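Local coordinates for foldase protein PrsA (Bacillus subtilis, PDB 4WO7) that assists the folding of secreted proteins after their export across the membrane and has peptidyl-prolyl cis-trans isomerase activity, at residues R121-L126 / K204-R209. Numbering follows the deposited sequence.
Sequences RASHIL and KKTEER
Arg121 meets Thr206 through both backbone and side chain. Its carbonyl oxygen is held twice by this one residue. Thr206 N reaches Arg121 O at 2.8 Å, and Thr206 OG1 reaches the same oxygen at 2.7 Å. Both donors approach from one face of the carbonyl plane, but the hydroxyl sits almost straight above it. Thr206 OG1 lies between its own backbone N and carbonyl carbon (chi1 57°), which turns the hydroxyl onto that oxygen. The aliphatic part of Arg121 runs on past Thr206 and crosses the Glu207 side chain, with Arg121 CD 3.7 Å from Glu207 OE2. The charged ends do not touch: Arg121 NE and Glu207 OE2 are 4.7 Å apart. The guanidinium instead forms a salt bridge with Asp164, at the start of the neighbouring strand 164-169.

Between Arg121 and Ala122 the pairing shifts by one residue. Arg121 pairs with Glu207 but Ala122 with Lys205, and Thr206 is the extra residue of a beta bulge. These are the two central strands of the four-stranded antiparallel sheet in the parvulin-type (PpiC) isomerase domain. Ala122 and Lys205 form a non-hydrogen-bonded pair. The Ala122 methyl lies against the opposing backbone, with CB 3.5 Å from Lys204 O.

Ser123 and Lys204 restore regular pairing through two backbone hydrogen bonds. Ser123 N donates to Lys204 O at 2.9 Å, and Lys204 N to Ser123 O at 2.8 Å. Ser123 and Lys204 project from the same face of the sheet, and Ser123 OG lies near the Thr206 methyl. Phe146 of helix 146-153 packs against both Ser123 and Lys204 on that face. Further along, the ring of His124 meets that of His201, and a backbone hydrogen bond between Ile125 and Ile202 continues the ladder.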
# COMPACT_ATOMS: atom_id res chain seq x y z
N ARG A 121 -25.91 -5.38 -16.53
CA ARG A 121 -25.03 -4.23 -16.72
C ARG A 121 -25.85 -2.94 -16.80
O ARG A 121 -26.91 -2.92 -17.41
CB ARG A 121 -24.19 -4.45 -17.98
CG ARG A 121 -23.02 -3.51 -18.12
CD ARG A 121 -22.38 -3.65 -19.48
NE ARG A 121 -21.28 -2.71 -19.66
CZ ARG A 121 -20.00 -2.99 -19.47
NH1 ARG A 121 -19.61 -4.19 -19.06
NH2 ARG A 121 -19.09 -2.05 -19.67
N ALA A 122 -25.35 -1.87 -16.18
CA ALA A 122 -26.08 -0.60 -16.13
C ALA A 122 -25.18 0.63 -16.00
O ALA A 122 -24.07 0.55 -15.48
CB ALA A 122 -27.08 -0.63 -14.99
N SER A 123 -25.68 1.76 -16.49
CA SER A 123 -25.05 3.06 -16.27
C SER A 123 -25.89 3.91 -15.34
O SER A 123 -27.10 3.69 -15.22
CB SER A 123 -24.85 3.80 -17.59
OG SER A 123 -24.12 3.02 -18.51
N HIS A 124 -25.26 4.87 -14.66
CA HIS A 124 -26.01 5.81 -13.82
C HIS A 124 -25.42 7.22 -13.84
O HIS A 124 -24.26 7.44 -14.17
CB HIS A 124 -26.09 5.32 -12.38
CG HIS A 124 -24.92 5.72 -11.54
ND1 HIS A 124 -23.62 5.49 -11.91
CD2 HIS A 124 -24.87 6.33 -10.33
CE1 HIS A 124 -22.81 5.94 -10.96
NE2 HIS A 124 -23.54 6.46 -10.00
N ILE A 125 -26.28 8.18 -13.48
CA ILE A 125 -25.90 9.58 -13.31
C ILE A 125 -26.22 10.03 -11.89
O ILE A 125 -27.38 10.06 -11.49
CB ILE A 125 -26.62 10.47 -14.33
CG1 ILE A 125 -26.22 10.02 -15.74
CG2 ILE A 125 -26.23 11.93 -14.12
CD1 ILE A 125 -26.89 10.78 -16.87
N LEU A 126 -25.18 10.38 -11.15
CA LEU A 126 -25.33 10.76 -9.75
C LEU A 126 -25.32 12.28 -9.56
O LEU A 126 -24.39 12.96 -9.99
CB LEU A 126 -24.21 10.12 -8.93
CG LEU A 126 -24.19 10.46 -7.44
CD1 LEU A 126 -25.48 9.99 -6.78
CD2 LEU A 126 -22.97 9.84 -6.78
N LYS A 204 -29.71 3.55 -16.30
CA LYS A 204 -30.03 2.97 -17.59
C LYS A 204 -29.52 1.54 -17.61
O LYS A 204 -28.32 1.29 -17.60
CB LYS A 204 -29.40 3.76 -18.73
CG LYS A 204 -29.73 3.21 -20.12
CD LYS A 204 -29.14 4.06 -21.22
CE LYS A 204 -29.08 3.31 -22.55
NZ LYS A 204 -28.15 3.93 -23.53
N LYS A 205 -30.45 0.59 -17.65
CA LYS A 205 -30.10 -0.81 -17.76
C LYS A 205 -29.61 -1.08 -19.17
O LYS A 205 -30.36 -0.88 -20.12
CB LYS A 205 -31.31 -1.68 -17.41
CG LYS A 205 -31.00 -3.16 -17.29
CD LYS A 205 -32.21 -3.92 -16.78
CE LYS A 205 -32.19 -5.39 -17.17
NZ LYS A 205 -33.36 -6.07 -16.55
N THR A 206 -28.37 -1.54 -19.32
CA THR A 206 -27.78 -1.61 -20.65
C THR A 206 -28.08 -2.91 -21.36
O THR A 206 -28.42 -2.92 -22.54
CB THR A 206 -26.25 -1.50 -20.62
OG1 THR A 206 -25.73 -2.53 -19.77
CG2 THR A 206 -25.80 -0.16 -20.10
N GLU A 207 -28.03 -4.02 -20.63
CA GLU A 207 -28.22 -5.31 -21.26
C GLU A 207 -28.55 -6.38 -20.26
O GLU A 207 -28.08 -6.35 -19.11
CB GLU A 207 -26.98 -5.69 -22.09
CG GLU A 207 -25.64 -5.79 -21.35
CD GLU A 207 -24.58 -6.54 -22.16
OE1 GLU A 207 -24.94 -7.45 -22.93
OE2 GLU A 207 -23.38 -6.21 -22.03
N GLU A 208 -29.35 -7.35 -20.70
CA GLU A 208 -29.51 -8.58 -19.97
C GLU A 208 -28.40 -9.50 -20.41
O GLU A 208 -27.72 -9.28 -21.42
CB GLU A 208 -30.86 -9.25 -20.21
CG GLU A 208 -32.03 -8.64 -19.48
CD GLU A 208 -33.31 -9.37 -19.80
OE1 GLU A 208 -33.26 -10.30 -20.63
OE2 GLU A 208 -34.36 -9.02 -19.22
N ARG A 209 -28.22 -10.52 -19.60
CA ARG A 209 -27.15 -11.47 -19.71
C ARG A 209 -27.17 -12.58 -20.76
O ARG A 209 -26.12 -13.06 -21.14
CB ARG A 209 -27.05 -12.13 -18.35
CG ARG A 209 -25.82 -12.88 -18.14
CD ARG A 209 -26.16 -14.31 -17.96
NE ARG A 209 -24.99 -15.11 -18.25
CZ ARG A 209 -24.63 -16.19 -17.57
NH1 ARG A 209 -25.35 -16.63 -16.55
NH2 ARG A 209 -23.54 -16.81 -17.92